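Long-range contacts in fatty acid synthase 1, isoform A (Drosophila melanogaster, PDB 6FN6), which probably builds long-chain saturated fatty acids from acetyl-CoA and malonyl-CoA with NADPH, and is represented here by its dehydratase, enoylreductase and ketoreductase region: residues V11-E16 / K73-K78; Q179-S184 / V225-D230; K305-A310 / E368-N373; V455-T460 / Q482-V487; G650-A655 / W680-A685. All blocks are in the same frame, centred on the assembly; numbering follows the deposited sequence.

Contact 1 (V11-E16 / K73-K78); sequences VDLSKE and KNAVVK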
# COMPACT_ATOMS: atom_id res chain seq x y z
N VAL A 11 29.02 16.30 -11.13
CA VAL A 11 29.72 17.04 -10.08
C VAL A 11 31.12 16.47 -9.92
O VAL A 11 31.32 15.26 -9.81
CB VAL A 11 28.94 17.01 -8.75
CG1 VAL A 11 27.55 17.61 -8.93
CG2 VAL A 11 28.83 15.59 -8.20
N ASP A 12 32.10 17.38 -9.90
CA ASP A 12 33.51 17.01 -9.79
C ASP A 12 34.16 17.79 -8.65
O ASP A 12 34.27 19.02 -8.71
CB ASP A 12 34.24 17.27 -11.11
CG ASP A 12 35.70 16.88 -11.05
OD1 ASP A 12 36.09 16.15 -10.12
OD2 ASP A 12 36.47 17.30 -11.94
N LEU A 13 34.60 17.08 -7.62
CA LEU A 13 35.17 17.72 -6.44
C LEU A 13 36.50 18.41 -6.74
O LEU A 13 37.04 19.12 -5.90
CB LEU A 13 35.37 16.69 -5.32
CG LEU A 13 34.15 16.44 -4.43
CD1 LEU A 13 32.94 15.97 -5.25
CD2 LEU A 13 34.48 15.43 -3.34
N SER A 14 37.03 18.20 -7.94
CA SER A 14 38.24 18.89 -8.36
C SER A 14 37.95 20.34 -8.73
O SER A 14 38.85 21.18 -8.75
CB SER A 14 38.89 18.17 -9.55
OG SER A 14 39.36 16.89 -9.17
N LYS A 15 36.69 20.64 -9.04
CA LYS A 15 36.29 21.98 -9.44
C LYS A 15 35.90 22.82 -8.22
O LYS A 15 35.45 22.29 -7.20
CB LYS A 15 35.13 21.93 -10.43
CG LYS A 15 34.87 23.25 -11.14
CD LYS A 15 33.77 23.13 -12.19
CE LYS A 15 32.39 22.97 -11.55
NZ LYS A 15 31.35 22.57 -12.53
N GLU A 16 36.09 24.13 -8.32
CA GLU A 16 35.86 25.04 -7.19
C GLU A 16 34.42 25.02 -6.70
O GLU A 16 34.17 25.11 -5.49
CB GLU A 16 36.24 26.47 -7.58
CG GLU A 16 35.47 27.04 -8.76
CD GLU A 16 36.00 28.39 -9.21
OE1 GLU A 16 36.96 28.89 -8.59
OE2 GLU A 16 35.45 28.95 -10.18
N LYS A 73 38.41 11.23 -4.05
CA LYS A 73 39.07 12.53 -4.15
C LYS A 73 38.83 13.15 -5.53
O LYS A 73 38.35 14.28 -5.63
CB LYS A 73 40.57 12.39 -3.90
CG LYS A 73 41.34 13.69 -4.03
CD LYS A 73 42.72 13.59 -3.41
CE LYS A 73 43.45 14.92 -3.44
NZ LYS A 73 44.78 14.85 -2.79
N ASN A 74 39.16 12.41 -6.58
CA ASN A 74 38.89 12.85 -7.94
C ASN A 74 37.39 13.04 -8.10
O ASN A 74 36.93 14.09 -8.55
CB ASN A 74 39.46 11.87 -8.97
CG ASN A 74 39.04 10.43 -8.71
OD1 ASN A 74 39.19 9.92 -7.60
ND2 ASN A 74 38.52 9.77 -9.74
N ALA A 75 36.64 12.01 -7.73
CA ALA A 75 35.18 12.08 -7.65
C ALA A 75 34.51 12.71 -8.87
O ALA A 75 33.95 13.80 -8.77
CB ALA A 75 34.77 12.84 -6.41
N VAL A 76 34.57 12.03 -10.01
CA VAL A 76 33.73 12.41 -11.14
C VAL A 76 32.51 11.48 -11.11
O VAL A 76 32.61 10.28 -11.38
CB VAL A 76 34.50 12.37 -12.48
CG1 VAL A 76 34.94 10.95 -12.85
CG2 VAL A 76 33.66 12.98 -13.59
N VAL A 77 31.36 12.04 -10.75
CA VAL A 77 30.14 11.27 -10.59
C VAL A 77 29.01 11.94 -11.36
O VAL A 77 28.87 13.16 -11.35
CB VAL A 77 29.77 11.10 -9.10
CG1 VAL A 77 29.68 12.46 -8.42
CG2 VAL A 77 28.46 10.34 -8.95
N LYS A 78 28.20 11.12 -12.03
CA LYS A 78 27.13 11.63 -12.88
C LYS A 78 25.76 11.32 -12.28
O LYS A 78 25.44 10.17 -12.01
CB LYS A 78 27.25 11.02 -14.27
CG LYS A 78 28.58 11.35 -14.95
CD LYS A 78 28.60 10.99 -16.43
CE LYS A 78 29.91 11.42 -17.07
NZ LYS A 78 29.97 11.16 -18.53

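Contact 2 (Q179-S184 / V225-D230); sequences QFSILS and VQWYSD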
# COMPACT_ATOMS: atom_id res chain seq x y z
N GLN A 179 21.57 17.93 10.60
CA GLN A 179 22.51 17.73 11.69
C GLN A 179 21.83 18.10 13.00
O GLN A 179 21.94 17.39 14.00
CB GLN A 179 23.77 18.59 11.50
CG GLN A 179 24.55 18.28 10.24
CD GLN A 179 25.75 19.19 10.08
OE1 GLN A 179 26.06 19.98 10.97
NE2 GLN A 179 26.43 19.09 8.95
N PHE A 180 21.13 19.22 12.99
CA PHE A 180 20.50 19.75 14.19
C PHE A 180 19.45 18.79 14.74
O PHE A 180 19.32 18.64 15.96
CB PHE A 180 19.86 21.11 13.90
CG PHE A 180 19.26 21.75 15.11
CD1 PHE A 180 20.06 22.46 15.99
CD2 PHE A 180 17.91 21.65 15.37
CE1 PHE A 180 19.52 23.05 17.11
CE2 PHE A 180 17.36 22.24 16.48
CZ PHE A 180 18.17 22.94 17.36
N SER A 181 18.71 18.15 13.85
CA SER A 181 17.68 17.19 14.24
C SER A 181 18.30 15.94 14.84
O SER A 181 17.72 15.30 15.72
CB SER A 181 16.82 16.82 13.03
OG SER A 181 15.76 15.96 13.41
N ILE A 182 19.50 15.60 14.37
CA ILE A 182 20.18 14.40 14.83
C ILE A 182 20.72 14.62 16.25
O ILE A 182 20.86 13.67 17.01
CB ILE A 182 21.30 14.00 13.85
CG1 ILE A 182 20.70 13.48 12.55
CG2 ILE A 182 22.22 12.94 14.46
CD1 ILE A 182 21.68 13.40 11.39
N LEU A 183 21.01 15.88 16.59
CA LEU A 183 21.51 16.21 17.92
C LEU A 183 20.54 15.79 19.01
O LEU A 183 20.94 15.25 20.04
CB LEU A 183 21.76 17.72 18.04
CG LEU A 183 23.14 18.29 17.73
CD1 LEU A 183 23.15 19.77 18.07
CD2 LEU A 183 24.25 17.56 18.47
N SER A 184 19.25 16.05 18.78
CA SER A 184 18.22 15.78 19.77
C SER A 184 18.05 14.29 20.04
O SER A 184 17.54 13.90 21.09
CB SER A 184 16.89 16.39 19.31
OG SER A 184 16.53 15.91 18.03
N VAL A 225 17.05 28.09 14.13
CA VAL A 225 16.52 26.79 13.73
C VAL A 225 15.68 26.24 14.88
O VAL A 225 16.05 26.38 16.04
CB VAL A 225 17.64 25.81 13.32
CG1 VAL A 225 18.60 25.57 14.48
CG2 VAL A 225 17.06 24.50 12.82
N GLN A 226 14.56 25.61 14.54
CA GLN A 226 13.62 25.10 15.54
C GLN A 226 13.34 23.62 15.32
O GLN A 226 13.27 23.15 14.19
CB GLN A 226 12.31 25.89 15.50
CG GLN A 226 12.48 27.39 15.63
CD GLN A 226 12.92 27.81 17.02
OE1 GLN A 226 12.67 27.10 18.00
NE2 GLN A 226 13.58 28.95 17.12
N TRP A 227 13.18 22.89 16.43
CA TRP A 227 12.80 21.49 16.38
C TRP A 227 11.59 21.23 17.26
O TRP A 227 11.68 21.28 18.49
CB TRP A 227 13.97 20.60 16.81
CG TRP A 227 13.56 19.20 17.17
CD1 TRP A 227 13.75 18.58 18.37
CD2 TRP A 227 12.89 18.25 16.33
NE1 TRP A 227 13.24 17.30 18.33
CE2 TRP A 227 12.71 17.07 17.09
CE3 TRP A 227 12.43 18.28 15.01
CZ2 TRP A 227 12.09 15.94 16.57
CZ3 TRP A 227 11.82 17.14 14.50
CH2 TRP A 227 11.65 15.99 15.28
N TYR A 228 10.45 20.98 16.62
CA TYR A 228 9.21 20.67 17.32
C TYR A 228 8.98 19.17 17.33
O TYR A 228 8.58 18.58 16.32
CB TYR A 228 8.03 21.39 16.66
CG TYR A 228 8.26 22.87 16.44
CD1 TYR A 228 8.87 23.33 15.28
CD2 TYR A 228 7.86 23.80 17.38
CE1 TYR A 228 9.09 24.68 15.07
CE2 TYR A 228 8.07 25.16 17.18
CZ TYR A 228 8.68 25.59 16.03
OH TYR A 228 8.89 26.93 15.82
N SER A 229 9.23 18.54 18.48
CA SER A 229 9.21 17.08 18.59
C SER A 229 7.80 16.49 18.46
O SER A 229 7.64 15.36 17.98
CB SER A 229 9.83 16.65 19.92
OG SER A 229 9.15 17.23 21.01
N ASP A 230 6.78 17.23 18.89
CA ASP A 230 5.41 16.72 18.84
C ASP A 230 4.93 16.54 17.40
O ASP A 230 4.37 15.50 17.05
CB ASP A 230 4.46 17.66 19.58
CG ASP A 230 4.69 17.65 21.08
OD1 ASP A 230 5.73 17.11 21.52
OD2 ASP A 230 3.82 18.17 21.82

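Contact 3 (K305-A310 / E368-N373); sequences KGVELA and EPVEQN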
# COMPACT_ATOMS: atom_id res chain seq x y z
N LYS A 305 70.84 -1.78 14.21
CA LYS A 305 71.34 -2.81 13.30
C LYS A 305 71.65 -4.10 14.05
O LYS A 305 72.27 -4.09 15.11
CB LYS A 305 72.59 -2.31 12.58
CG LYS A 305 73.03 -3.18 11.41
CD LYS A 305 74.26 -2.61 10.73
CE LYS A 305 74.57 -3.31 9.42
NZ LYS A 305 75.91 -2.93 8.89
N GLY A 306 71.22 -5.23 13.48
CA GLY A 306 71.49 -6.53 14.07
C GLY A 306 71.49 -7.66 13.06
O GLY A 306 71.01 -7.50 11.94
N VAL A 307 72.05 -8.80 13.45
CA VAL A 307 72.09 -9.97 12.58
C VAL A 307 71.82 -11.24 13.38
O VAL A 307 71.97 -11.25 14.60
CB VAL A 307 73.44 -10.07 11.83
CG1 VAL A 307 73.67 -8.84 10.97
CG2 VAL A 307 74.59 -10.25 12.82
N GLU A 308 71.43 -12.31 12.69
CA GLU A 308 71.24 -13.61 13.32
C GLU A 308 72.01 -14.69 12.58
O GLU A 308 71.77 -14.95 11.40
CB GLU A 308 69.75 -13.97 13.37
CG GLU A 308 69.49 -15.46 13.61
CD GLU A 308 68.04 -15.77 13.90
OE1 GLU A 308 67.16 -15.01 13.43
OE2 GLU A 308 67.76 -16.78 14.58
N LEU A 309 72.95 -15.32 13.29
CA LEU A 309 73.72 -16.42 12.74
C LEU A 309 72.86 -17.68 12.70
O LEU A 309 72.31 -18.11 13.71
CB LEU A 309 74.98 -16.65 13.57
CG LEU A 309 75.87 -15.40 13.73
CD1 LEU A 309 77.01 -15.67 14.69
CD2 LEU A 309 76.41 -14.94 12.38
N ALA A 310 72.75 -18.28 11.51
CA ALA A 310 71.83 -19.40 11.29
C ALA A 310 72.52 -20.61 10.66
O ALA A 310 71.98 -21.21 9.73
CB ALA A 310 70.67 -18.95 10.42
N GLU A 368 85.90 -14.66 8.61
CA GLU A 368 85.57 -13.31 8.14
C GLU A 368 84.37 -12.73 8.89
O GLU A 368 83.53 -13.47 9.39
CB GLU A 368 85.29 -13.31 6.63
CG GLU A 368 83.95 -13.92 6.23
CD GLU A 368 83.77 -14.00 4.73
OE1 GLU A 368 84.63 -13.47 3.99
OE2 GLU A 368 82.75 -14.57 4.28
N PRO A 369 84.30 -11.38 8.95
CA PRO A 369 83.18 -10.67 9.57
C PRO A 369 81.90 -10.70 8.75
O PRO A 369 81.93 -10.51 7.54
CB PRO A 369 83.71 -9.24 9.68
CG PRO A 369 84.67 -9.11 8.57
CD PRO A 369 85.32 -10.45 8.43
N VAL A 370 80.77 -10.95 9.42
CA VAL A 370 79.49 -11.07 8.73
C VAL A 370 79.02 -9.69 8.27
O VAL A 370 78.47 -9.55 7.18
CB VAL A 370 78.44 -11.75 9.63
CG1 VAL A 370 78.88 -13.16 9.99
CG2 VAL A 370 78.20 -10.93 10.90
N GLU A 371 79.24 -8.68 9.10
CA GLU A 371 78.85 -7.31 8.77
C GLU A 371 79.56 -6.32 9.68
O GLU A 371 80.08 -6.70 10.73
CB GLU A 371 77.33 -7.14 8.87
CG GLU A 371 76.83 -5.83 8.27
CD GLU A 371 75.51 -5.97 7.56
OE1 GLU A 371 74.79 -6.96 7.80
OE2 GLU A 371 75.18 -5.08 6.74
N GLN A 372 79.58 -5.05 9.29
CA GLN A 372 80.29 -4.02 10.05
C GLN A 372 79.35 -3.14 10.88
O GLN A 372 78.25 -2.80 10.45
CB GLN A 372 81.13 -3.15 9.10
CG GLN A 372 80.37 -2.53 7.94
CD GLN A 372 81.25 -1.65 7.08
OE1 GLN A 372 82.44 -1.91 6.91
NE2 GLN A 372 80.67 -0.59 6.53
N ASN A 373 79.82 -2.78 12.07
CA ASN A 373 79.10 -1.87 12.97
C ASN A 373 77.65 -2.26 13.23
O ASN A 373 76.73 -1.51 12.88
CB ASN A 373 79.14 -0.45 12.41
CG ASN A 373 80.55 0.09 12.30
OD1 ASN A 373 81.19 0.39 13.30
ND2 ASN A 373 81.04 0.21 11.07

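Contact 4 (V455-T460 / Q482-V487); sequences VVVVAT and QYVYVV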
# COMPACT_ATOMS: atom_id res chain seq x y z
N VAL A 455 82.09 12.57 37.20
CA VAL A 455 81.63 13.35 38.34
C VAL A 455 80.26 12.82 38.75
O VAL A 455 79.56 12.20 37.94
CB VAL A 455 81.60 14.86 38.01
CG1 VAL A 455 80.48 15.18 37.02
CG2 VAL A 455 81.46 15.69 39.29
N VAL A 456 79.87 13.04 40.00
CA VAL A 456 78.65 12.45 40.55
C VAL A 456 77.63 13.53 40.91
O VAL A 456 77.99 14.59 41.42
CB VAL A 456 78.98 11.57 41.77
CG1 VAL A 456 77.71 11.00 42.38
CG2 VAL A 456 79.93 10.45 41.39
N VAL A 457 76.36 13.24 40.65
CA VAL A 457 75.27 14.14 41.02
C VAL A 457 74.39 13.47 42.06
O VAL A 457 74.03 12.30 41.92
CB VAL A 457 74.46 14.56 39.78
CG1 VAL A 457 73.33 15.51 40.18
CG2 VAL A 457 75.36 15.22 38.75
N VAL A 458 74.02 14.22 43.09
CA VAL A 458 73.37 13.67 44.28
C VAL A 458 71.95 13.19 44.01
O VAL A 458 71.54 12.16 44.53
CB VAL A 458 73.38 14.68 45.43
CG1 VAL A 458 72.89 14.03 46.72
CG2 VAL A 458 74.77 15.27 45.63
N ALA A 459 71.19 13.96 43.24
CA ALA A 459 69.82 13.59 42.88
C ALA A 459 69.00 13.17 44.10
O ALA A 459 68.48 12.05 44.16
CB ALA A 459 69.82 12.47 41.85
N THR A 460 68.89 14.07 45.07
CA THR A 460 68.11 13.82 46.28
C THR A 460 66.98 14.84 46.40
O THR A 460 66.99 15.87 45.73
CB THR A 460 69.01 13.89 47.54
OG1 THR A 460 68.20 13.77 48.71
CG2 THR A 460 69.79 15.19 47.58
N GLN A 482 83.78 13.96 29.98
CA GLN A 482 83.51 13.13 31.15
C GLN A 482 82.10 12.54 31.15
O GLN A 482 81.23 12.98 30.39
CB GLN A 482 83.71 13.94 32.43
CG GLN A 482 82.89 15.21 32.51
CD GLN A 482 83.17 16.01 33.77
OE1 GLN A 482 83.84 15.54 34.68
NE2 GLN A 482 82.65 17.23 33.82
N TYR A 483 81.90 11.54 31.99
CA TYR A 483 80.60 10.88 32.15
C TYR A 483 79.99 11.29 33.49
O TYR A 483 80.70 11.51 34.46
CB TYR A 483 80.75 9.36 32.05
CG TYR A 483 81.22 8.88 30.69
CD1 TYR A 483 82.57 8.82 30.38
CD2 TYR A 483 80.30 8.48 29.73
CE1 TYR A 483 82.99 8.38 29.13
CE2 TYR A 483 80.72 8.04 28.48
CZ TYR A 483 82.06 7.99 28.19
OH TYR A 483 82.47 7.54 26.95
N VAL A 484 78.66 11.40 33.52
CA VAL A 484 77.97 11.84 34.73
C VAL A 484 77.20 10.68 35.36
O VAL A 484 76.37 10.04 34.71
CB VAL A 484 77.02 13.01 34.42
CG1 VAL A 484 76.33 13.49 35.69
CG2 VAL A 484 77.79 14.15 33.76
N TYR A 485 77.47 10.43 36.64
CA TYR A 485 76.76 9.41 37.38
C TYR A 485 75.69 10.05 38.25
O TYR A 485 75.99 10.80 39.17
CB TYR A 485 77.71 8.59 38.26
CG TYR A 485 78.58 7.62 37.50
CD1 TYR A 485 78.12 6.36 37.15
CD2 TYR A 485 79.88 7.97 37.14
CE1 TYR A 485 78.92 5.48 36.45
CE2 TYR A 485 80.68 7.09 36.45
CZ TYR A 485 80.20 5.85 36.10
OH TYR A 485 81.00 4.97 35.41
N VAL A 486 74.43 9.76 37.94
CA VAL A 486 73.31 10.26 38.72
C VAL A 486 72.97 9.22 39.78
O VAL A 486 72.52 8.12 39.45
CB VAL A 486 72.09 10.58 37.84
CG1 VAL A 486 71.02 11.31 38.64
CG2 VAL A 486 72.50 11.39 36.62
N VAL A 487 73.21 9.56 41.04
CA VAL A 487 73.01 8.61 42.13
C VAL A 487 71.75 8.95 42.90
O VAL A 487 71.61 10.06 43.41
CB VAL A 487 74.23 8.60 43.07
CG1 VAL A 487 74.03 7.60 44.21
CG2 VAL A 487 75.50 8.26 42.29

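Contact 5 (G650-A655 / W680-A685); sequences GRRVMA and WTMEEA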
# COMPACT_ATOMS: atom_id res chain seq x y z
N GLY A 650 13.90 -23.66 42.85
CA GLY A 650 14.25 -24.90 42.16
C GLY A 650 13.12 -25.52 41.36
O GLY A 650 13.22 -26.67 40.92
N ARG A 651 12.05 -24.77 41.16
CA ARG A 651 10.92 -25.23 40.34
C ARG A 651 11.28 -25.25 38.86
O ARG A 651 12.01 -24.38 38.38
CB ARG A 651 9.71 -24.34 40.60
CG ARG A 651 9.08 -24.55 41.97
CD ARG A 651 7.96 -23.57 42.22
NE ARG A 651 8.49 -22.22 42.44
CZ ARG A 651 7.75 -21.12 42.50
NH1 ARG A 651 6.44 -21.18 42.35
NH2 ARG A 651 8.34 -19.95 42.71
N ARG A 652 10.75 -26.23 38.13
CA ARG A 652 10.97 -26.32 36.69
C ARG A 652 10.08 -25.33 35.96
O ARG A 652 8.86 -25.42 36.01
CB ARG A 652 10.71 -27.75 36.20
CG ARG A 652 11.93 -28.66 36.32
CD ARG A 652 11.58 -30.15 36.24
NE ARG A 652 11.00 -30.53 34.95
CZ ARG A 652 9.71 -30.79 34.74
NH1 ARG A 652 8.82 -30.71 35.72
NH2 ARG A 652 9.30 -31.13 33.52
N VAL A 653 10.71 -24.37 35.27
CA VAL A 653 10.00 -23.25 34.69
C VAL A 653 10.48 -22.94 33.27
O VAL A 653 11.65 -23.16 32.94
CB VAL A 653 10.14 -21.99 35.58
CG1 VAL A 653 9.38 -20.81 34.99
CG2 VAL A 653 9.67 -22.28 36.99
N MET A 654 9.56 -22.44 32.45
CA MET A 654 9.89 -21.91 31.14
C MET A 654 9.36 -20.48 31.08
O MET A 654 8.30 -20.20 31.64
CB MET A 654 9.28 -22.76 30.02
CG MET A 654 7.89 -23.26 30.34
SD MET A 654 7.11 -24.12 28.96
CE MET A 654 6.36 -22.74 28.10
N ALA A 655 10.10 -19.58 30.44
CA ALA A 655 9.74 -18.17 30.47
C ALA A 655 9.97 -17.46 29.14
O ALA A 655 10.61 -17.98 28.23
CB ALA A 655 10.53 -17.47 31.56
N TRP A 680 7.77 -33.34 29.87
CA TRP A 680 8.46 -32.36 29.05
C TRP A 680 9.87 -32.18 29.57
O TRP A 680 10.07 -31.88 30.75
CB TRP A 680 7.74 -31.00 29.06
CG TRP A 680 6.61 -30.87 28.08
CD1 TRP A 680 5.96 -31.88 27.43
CD2 TRP A 680 6.01 -29.65 27.63
NE1 TRP A 680 4.99 -31.36 26.61
CE2 TRP A 680 5.00 -29.99 26.71
CE3 TRP A 680 6.23 -28.30 27.92
CZ2 TRP A 680 4.21 -29.04 26.08
CZ3 TRP A 680 5.44 -27.35 27.29
CH2 TRP A 680 4.44 -27.72 26.38
N THR A 681 10.86 -32.37 28.70
CA THR A 681 12.24 -32.08 29.05
C THR A 681 12.40 -30.57 28.99
O THR A 681 11.66 -29.89 28.27
CB THR A 681 13.25 -32.76 28.10
OG1 THR A 681 13.15 -32.18 26.79
CG2 THR A 681 12.97 -34.25 28.00
N MET A 682 13.32 -30.02 29.77
CA MET A 682 13.62 -28.60 29.69
C MET A 682 13.95 -28.24 28.25
O MET A 682 13.57 -27.18 27.75
CB MET A 682 14.78 -28.22 30.61
CG MET A 682 14.40 -28.08 32.07
SD MET A 682 15.82 -27.60 33.08
CE MET A 682 15.04 -27.39 34.67
N GLU A 683 14.66 -29.14 27.58
CA GLU A 683 14.99 -28.99 26.17
C GLU A 683 13.72 -28.74 25.35
O GLU A 683 13.67 -27.82 24.53
CB GLU A 683 15.73 -30.24 25.66
CG GLU A 683 15.91 -30.31 24.15
CD GLU A 683 16.65 -31.57 23.73
OE1 GLU A 683 16.32 -32.12 22.66
OE2 GLU A 683 17.56 -32.00 24.46
N GLU A 684 12.71 -29.56 25.58
CA GLU A 684 11.44 -29.44 24.89
C GLU A 684 10.72 -28.14 25.26
O GLU A 684 10.29 -27.39 24.39
CB GLU A 684 10.55 -30.64 25.21
CG GLU A 684 10.94 -31.92 24.51
CD GLU A 684 10.16 -33.12 25.01
OE1 GLU A 684 9.03 -32.93 25.50
OE2 GLU A 684 10.67 -34.25 24.90
N ALA A 685 10.60 -27.89 26.56
CA ALA A 685 9.84 -26.76 27.06
C ALA A 685 10.37 -25.43 26.52
O ALA A 685 9.59 -24.52 26.21
CB ALA A 685 9.85 -26.75 28.58

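Contact 1 (V11-E16 / K73-K78)
Val11 and Val77 form a hydrogen-bonded antiparallel pair between strands 7-12 and 76-83, at the margin of the N-terminal half of the dehydratase. Val11 N gives a nearly straight bond to Val77 O (3.2 Å, 163°), while the return bond from Val77 N to Val11 O is weak. The two side chains leave the same face and lie side by side, pointing the same way, so that Val11 CG2 meets Val77 CG1. On the other face Asp12 pairs with Val76 without hydrogen bonds, and Asp12 CA instead directs a C-H at Ala75 O (3.4 Å). This pairing adds strand 7-12, an outermost strand within this chain, to the sheet of the hotdog fold, in the half predicted to carry the proton acceptor His24. Beyond Asp12 the chain leaves the strand in a type I turn reaching Lys15. Asp12 CG is anti to the backbone N (chi1 -179°), and Ser14 N donates to Asp12 OD1 at 3.1 Å, forming an Asx turn, with the donor above the carboxylate plane. Leu13 is directed at segment 73-78: its CD1 lies 3.8 Å from Ala75 CB, and its CB rests near Lys73 O. Leu21 and Leu71 also touch Leu13.

Contact 2 (Q179-S184 / V225-D230)
Helix 179-183, carrying Phe180, crosses strand 225-228, carrying Val225 and Trp227, at a signed angle of -44°, with the two short axes 9.2 Å apart at their closest. Phe180 and Val225 reach toward each other tip to tip. The CG of Phe180 is anti to its backbone N (chi1 -176°), which sends the ring toward the strand, and Val225 CG1 sits over the centre of one ring face, 3.7 Å from the centroid and 8° off the normal. This is a CH-pi contact, in which one methyl touches all six ring carbons at similar distances. Val225 CG2 reaches the same ring at Phe180 CD2 (3.9 Å). Trp227 comes from another direction: its CB meets Phe180 CE2 near the ring plane (3.8 Å). Such packing of a long helix against a curved antiparallel sheet defines the hotdog fold, here its C-terminal copy, and the same helix 170-183 bears Asp175, the predicted proton donor of the dehydratase. Farther along, the indole of Trp227 stands between Ser181 and Ser184 on one side and Ser229, in the chain just after the strand, on the other. Ser181 OG lies 4.2 Å above the indole plane and toward the rim, while Ser229 CA covers the opposite face. Ser184 OG is close to Trp227 NE1 at 3.6 Å, but its hydrogen bond is to Ser181 O (2.7 Å), three residues back. Ile234 of the neighbouring strand 233-236 touches Ser181, Val225 and Trp227.

Contact 3 (K305-A310 / E368-N373)
Lys305 and Glu371 meet where loop 368-373 runs beside strand 303-309 before entering strand 374-380. The strand order of the surrounding sheet, a parallel core with an antiparallel strand inserted near one edge, fits the class I methyltransferase fold, and this part of the chain is consistent with the pseudo-methyltransferase domain of animal fatty acid synthases. The touching part of the loop runs 156° to strand 305-309, after which the chain turns and strand 374-380 pairs in parallel with it. The polar part of the contact gathers at one ammonium group. The side chain of Lys305 is extended beyond CG, and its NZ reaches Gln372 O at 2.8 Å, lying in the carbonyl plane. The same NZ forms a salt bridge with Glu371 OE2 (3.1 Å), although as a hydrogen bond this one is weak. Glu371 is bent at chi2 (143°), and its OE2 has a second cationic partner in Arg359. Two positive groups at one carboxylate oxygen would probably stabilise its negative charge. Along the lysine chain, Lys305 CD also passes 3.5 Å from Asn373 O. The apolar part lies farther along the strand. Val370 meets two strand residues, one with each of its branches, and Val340 of strand 334-341 touches both Val307 and Val370 from outside. Leu309 and Val370 cross at about a right angle, with Leu309 CD2 3.9 Å from Val370 CG1, whereas the other branch, Val370 CG2, lies 4.1 Å from Val307 CG2.

Contact 4 (V455-T460 / Q482-V487)
Val455 starts the pairing of strand 454-457 with strand 483-489, two parallel neighbours joined through helix 466-480 in a beta-alpha-beta crossover of the Rossmann-like pseudo-ketoreductase domain. Its N donates to Tyr483 O at 3.3 Å, and its O accepts from Tyr485 N (3.0 Å), so that Val455 grips the residues on both sides of Val484. The same carbonyl oxygen lies at the edge of the Tyr485 ring. Val456 turns to the other face, where its CG1, anti to the backbone N (chi1 178°), touches Val487 CG2 at 3.5 Å; Phe525 packs on both these valines and meets the Tyr485 ring. Val457 repeats the backbone pattern two residues on: its N bonds to Tyr485 O (2.9 Å) and its O receives Val487 N, at 172° at the hydrogen. Its side chain shares a face with Val455, Val484 and Val486, and Val457 CG2 meets Val484 CG1 at 3.6 Å. This is the face covered by helix 466-480, whose Leu470 rests on both Val484 and Val486. After Val457 the chain leaves the strand, and Ala459, which also touches Trp466 of that helix, directs its CB at the second strand, 3.6 Å from Val486 CG1.

Contact 5 (G650-A655 / W680-A685)
Arg652 reaches across to Trp680 and closes the polar part of the contact: its NH2 donates to Trp680 O at 3.0 Å, with a bent N-H...O angle of 140°. The acceptor lies at the edge of the guanidinium, 5° out of its plane. Beside this bond, Arg652 CG also packs on Met682 CE at 3.7 Å. Two residues on, Met654 SD makes a Met-aromatic contact with the indole of Trp680: it approaches the edge of the six-membered ring near CZ3, at 4.0 Å, and also touches Ala685 CB at 3.8 Å. In the next shell, Thr681 caps the short helix 682-685, its OG1 accepting from Glu684 N at 2.9 Å. Glu899 binds Met682 N through OE1 and makes a long, weak ion pair with Arg652 NE, while Pro677 O takes a further bond from Arg652 NH2. Strand 652-656 belongs to the mixed sheet of the enoylreductase, a medium-chain dehydrogenase relative. Two carbonyl oxygens accept from one nitrogen of Arg652, so the cation is probably stabilised mainly by main-chain dipoles, with Glu899 adding a weaker long-range attraction.

From the N terminus the five contacts follow one another in series; each loop closes before the next opens, and none nest or cross. Contact 1 closes 56 residues in the N-terminal hotdog, joining an edge strand to its neighbour, and contact 2 closes 40 in the C-terminal hotdog, helix to sheet; their nearest atoms are about 15 Å apart. Contact 3 closes 57 residues, loop to strand, in what is probably the pseudo-methyltransferase domain. Contact 4, about 15 Å from it between nearest atoms, closes 21 between parallel strands of the pseudo-ketoreductase. Contact 5 closes 24 in the enoylreductase, strand to short helix, its centre about 76 Å from that of contact 4.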